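Long-range contact in putative O-methyltransferase (Klebsiella pneumoniae subsp. pneumoniae, PDB 3TFW), which probably transfers a methyl group from S-adenosylmethionine to an oxygen atom of its substrate: residues R32-P43 and H99-L110. Numbering follows the deposited sequence.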
# COMPACT_ATOMS: atom_id res chain seq x y z
N ARG A 32 14.55 -14.33 -15.05
CA ARG A 32 14.30 -15.28 -16.12
C ARG A 32 12.82 -15.31 -16.53
O ARG A 32 12.50 -15.41 -17.71
CB ARG A 32 14.78 -16.67 -15.72
CG ARG A 32 14.90 -17.65 -16.88
CD ARG A 32 15.81 -18.81 -16.53
NE ARG A 32 15.62 -19.93 -17.46
CZ ARG A 32 16.29 -21.08 -17.40
NH1 ARG A 32 17.20 -21.28 -16.46
NH2 ARG A 32 16.03 -22.02 -18.29
N VAL A 33 11.93 -15.21 -15.54
CA VAL A 33 10.49 -15.13 -15.82
C VAL A 33 10.18 -13.97 -16.76
O VAL A 33 9.44 -14.15 -17.73
CB VAL A 33 9.66 -15.01 -14.50
CG1 VAL A 33 8.23 -14.56 -14.80
CG2 VAL A 33 9.66 -16.33 -13.76
N LEU A 34 10.75 -12.80 -16.49
CA LEU A 34 10.52 -11.61 -17.30
C LEU A 34 11.14 -11.77 -18.70
O LEU A 34 10.55 -11.37 -19.70
CB LEU A 34 11.08 -10.35 -16.61
CG LEU A 34 10.33 -9.79 -15.39
CD1 LEU A 34 11.17 -8.73 -14.66
CD2 LEU A 34 8.96 -9.21 -15.76
N GLU A 35 12.34 -12.36 -18.75
CA GLU A 35 13.00 -12.67 -20.03
C GLU A 35 12.11 -13.57 -20.89
O GLU A 35 11.96 -13.34 -22.10
CB GLU A 35 14.36 -13.35 -19.77
CG GLU A 35 15.43 -12.42 -19.23
CD GLU A 35 16.67 -13.14 -18.69
OE1 GLU A 35 16.75 -14.39 -18.72
OE2 GLU A 35 17.58 -12.43 -18.21
N ASN A 36 11.51 -14.59 -20.26
CA ASN A 36 10.58 -15.51 -20.93
C ASN A 36 9.35 -14.80 -21.50
O ASN A 36 8.93 -15.07 -22.63
CB ASN A 36 10.12 -16.60 -19.97
CG ASN A 36 11.18 -17.63 -19.68
OD1 ASN A 36 12.23 -17.68 -20.34
ND2 ASN A 36 10.93 -18.47 -18.66
N ASN A 37 8.77 -13.91 -20.70
CA ASN A 37 7.61 -13.13 -21.13
C ASN A 37 7.89 -12.30 -22.38
O ASN A 37 7.10 -12.30 -23.33
CB ASN A 37 7.11 -12.22 -19.99
CG ASN A 37 6.49 -13.00 -18.85
OD1 ASN A 37 6.38 -14.22 -18.92
ND2 ASN A 37 6.05 -12.30 -17.81
N HIS A 38 9.01 -11.59 -22.35
CA HIS A 38 9.42 -10.74 -23.48
C HIS A 38 9.71 -11.59 -24.71
O HIS A 38 9.23 -11.29 -25.79
CB HIS A 38 10.65 -9.91 -23.11
CG HIS A 38 10.36 -8.82 -22.13
ND1 HIS A 38 11.34 -8.25 -21.34
CD2 HIS A 38 9.20 -8.21 -21.79
CE1 HIS A 38 10.80 -7.32 -20.57
NE2 HIS A 38 9.50 -7.28 -20.81
N ARG A 39 10.48 -12.66 -24.53
CA ARG A 39 10.77 -13.60 -25.61
C ARG A 39 9.50 -14.15 -26.26
O ARG A 39 9.41 -14.25 -27.49
CB ARG A 39 11.67 -14.74 -25.08
CG ARG A 39 12.07 -15.78 -26.12
CD ARG A 39 13.16 -16.70 -25.58
NE ARG A 39 14.24 -15.94 -24.97
CZ ARG A 39 14.55 -15.95 -23.67
NH1 ARG A 39 13.87 -16.72 -22.82
NH2 ARG A 39 15.55 -15.20 -23.22
N ALA A 40 8.49 -14.46 -25.44
CA ALA A 40 7.20 -14.92 -25.97
C ALA A 40 6.37 -13.81 -26.62
O ALA A 40 5.30 -14.07 -27.15
CB ALA A 40 6.39 -15.64 -24.88
N GLY A 41 6.85 -12.57 -26.55
CA GLY A 41 6.13 -11.46 -27.19
C GLY A 41 4.86 -11.01 -26.48
O GLY A 41 3.96 -10.43 -27.10
N LEU A 42 4.78 -11.28 -25.18
CA LEU A 42 3.62 -10.88 -24.39
C LEU A 42 3.55 -9.36 -24.28
O LEU A 42 4.59 -8.70 -24.29
CB LEU A 42 3.70 -11.47 -22.98
CG LEU A 42 3.70 -12.98 -22.75
CD1 LEU A 42 3.42 -13.29 -21.29
CD2 LEU A 42 2.68 -13.67 -23.65
N PRO A 43 2.33 -8.80 -24.15
CA PRO A 43 2.28 -7.38 -23.76
C PRO A 43 3.02 -7.19 -22.44
O PRO A 43 2.91 -8.03 -21.54
CB PRO A 43 0.78 -7.10 -23.58
CG PRO A 43 0.07 -8.21 -24.29
CD PRO A 43 0.98 -9.40 -24.24
N HIS A 99 -1.94 -18.69 -25.33
CA HIS A 99 -0.50 -18.42 -25.40
C HIS A 99 0.04 -17.87 -24.07
O HIS A 99 1.11 -18.28 -23.63
CB HIS A 99 -0.17 -17.50 -26.57
CG HIS A 99 1.29 -17.15 -26.68
ND1 HIS A 99 2.28 -18.11 -26.62
CD2 HIS A 99 1.91 -15.97 -26.84
CE1 HIS A 99 3.46 -17.52 -26.74
NE2 HIS A 99 3.26 -16.22 -26.88
N HIS A 100 -0.68 -16.95 -23.43
CA HIS A 100 -0.27 -16.48 -22.10
C HIS A 100 -0.27 -17.64 -21.11
O HIS A 100 0.66 -17.78 -20.33
CB HIS A 100 -1.16 -15.34 -21.59
CG HIS A 100 -1.16 -14.12 -22.45
ND1 HIS A 100 -1.65 -12.91 -22.01
CD2 HIS A 100 -0.76 -13.92 -23.73
CE1 HIS A 100 -1.54 -12.01 -22.98
NE2 HIS A 100 -1.00 -12.60 -24.03
N ALA A 101 -1.31 -18.47 -21.13
CA ALA A 101 -1.39 -19.60 -20.20
C ALA A 101 -0.19 -20.54 -20.35
O ALA A 101 0.37 -20.98 -19.36
CB ALA A 101 -2.69 -20.36 -20.35
N GLN A 102 0.20 -20.80 -21.60
CA GLN A 102 1.36 -21.64 -21.90
C GLN A 102 2.64 -21.07 -21.30
O GLN A 102 3.41 -21.78 -20.64
CB GLN A 102 1.51 -21.81 -23.42
CG GLN A 102 2.71 -22.64 -23.84
CD GLN A 102 2.96 -22.61 -25.34
OE1 GLN A 102 2.65 -21.63 -26.03
NE2 GLN A 102 3.55 -23.69 -25.86
N VAL A 103 2.87 -19.79 -21.52
CA VAL A 103 4.05 -19.12 -20.98
C VAL A 103 4.03 -19.11 -19.45
O VAL A 103 5.04 -19.41 -18.80
CB VAL A 103 4.15 -17.68 -21.53
CG1 VAL A 103 5.29 -16.90 -20.87
CG2 VAL A 103 4.32 -17.71 -23.05
N ALA A 104 2.88 -18.77 -18.88
CA ALA A 104 2.70 -18.77 -17.43
C ALA A 104 3.01 -20.14 -16.79
O ALA A 104 3.67 -20.22 -15.75
CB ALA A 104 1.30 -18.30 -17.08
N ARG A 105 2.54 -21.22 -17.44
CA ARG A 105 2.76 -22.59 -16.94
C ARG A 105 4.26 -22.87 -16.80
O ARG A 105 4.73 -23.40 -15.79
CB ARG A 105 2.12 -23.64 -17.86
CG ARG A 105 0.60 -23.64 -17.88
CD ARG A 105 0.01 -24.88 -18.57
NE ARG A 105 0.58 -25.16 -19.89
CZ ARG A 105 -0.02 -24.85 -21.04
NH1 ARG A 105 -1.21 -24.27 -21.04
NH2 ARG A 105 0.58 -25.14 -22.19
N GLU A 106 5.00 -22.48 -17.83
CA GLU A 106 6.45 -22.65 -17.82
C GLU A 106 7.13 -21.84 -16.72
O GLU A 106 8.06 -22.34 -16.07
CB GLU A 106 7.02 -22.32 -19.20
CG GLU A 106 6.62 -23.36 -20.24
CD GLU A 106 6.95 -22.97 -21.67
OE1 GLU A 106 7.47 -21.85 -21.90
OE2 GLU A 106 6.67 -23.79 -22.58
N ASN A 107 6.68 -20.61 -16.49
CA ASN A 107 7.25 -19.76 -15.45
C ASN A 107 6.94 -20.23 -14.03
O ASN A 107 7.78 -20.12 -13.14
CB ASN A 107 6.79 -18.30 -15.63
CG ASN A 107 7.42 -17.63 -16.82
OD1 ASN A 107 8.50 -18.02 -17.28
ND2 ASN A 107 6.76 -16.60 -17.34
N LEU A 108 5.73 -20.76 -13.84
CA LEU A 108 5.31 -21.33 -12.56
C LEU A 108 6.21 -22.51 -12.19
O LEU A 108 6.62 -22.65 -11.04
CB LEU A 108 3.83 -21.75 -12.60
CG LEU A 108 2.81 -20.60 -12.75
CD1 LEU A 108 1.39 -21.11 -12.96
CD2 LEU A 108 2.87 -19.60 -11.58
N GLN A 109 6.53 -23.35 -13.18
CA GLN A 109 7.36 -24.52 -12.96
C GLN A 109 8.79 -24.10 -12.65
O GLN A 109 9.39 -24.57 -11.68
CB GLN A 109 7.30 -25.45 -14.18
CG GLN A 109 7.91 -26.83 -13.94
CD GLN A 109 8.18 -27.59 -15.24
OE1 GLN A 109 7.36 -27.60 -16.16
NE2 GLN A 109 9.34 -28.24 -15.31
N LEU A 110 9.32 -23.18 -13.47
CA LEU A 110 10.66 -22.63 -13.29
C LEU A 110 10.86 -22.05 -11.89
O LEU A 110 11.91 -22.27 -11.26
CB LEU A 110 10.91 -21.57 -14.38
CG LEU A 110 11.98 -20.49 -14.24
CD1 LEU A 110 13.38 -21.06 -14.08
CD2 LEU A 110 11.92 -19.57 -15.44
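An antiparallel helix pair on one flank of a Rossmann-like methyltransferase fold is joined here through the Asn107 amide, which Asn36 and Asn37 grip from the facing helix. The axes of segments 32-39 and 99-110 come within 10.1 Å, their N-to-C directions 163° apart. The CA atoms of Val33 and Asn107 lie 5.7 Å apart, the nearest CA pair of the register. Asn36 ND2 donates to Asn107 OD1 over 2.8 Å, nearly straight at 172°; the two amides are nearly coplanar, and the acceptor also lies in the Asn36 amide plane. On the other branch, Asn107 ND2 gives Asn37 OD1 a weak, bent bond and Gly74 O a second one, while Asn37 ND2 is taken by Asp46. Both ends of the Asn107 amide are thus engaged, which should fix its rotation, and the Val33 methyls pack against its CG. Leu110 CD2 lies against Asn36 ND2 and is 3.8 Å from Arg32 CG.

At the other end, the Schellman motif at Gly41 closes helix 28-39, and the Ala40 carbonyl O receives His99 NE2 at 3.0 Å, in the plane of the imidazole. With CG anti to the His99 N (chi1 179°), the ring extends to that helix end. Ala40 CB presses tightly on Val103 CG2 (3.5 Å), Leu42 CD1 meets Val103 CG1 tip to tip, and Leu42 CD2 reaches His100 CD2 at 3.5 Å. Behind helix 98-110, Ala104 packs on Leu119 and Leu108 on Val117 of strand 117-121, an outermost strand of the sheet within this chain, whereas Val33 rests on Tyr76 and Ile79 of helix 76-82.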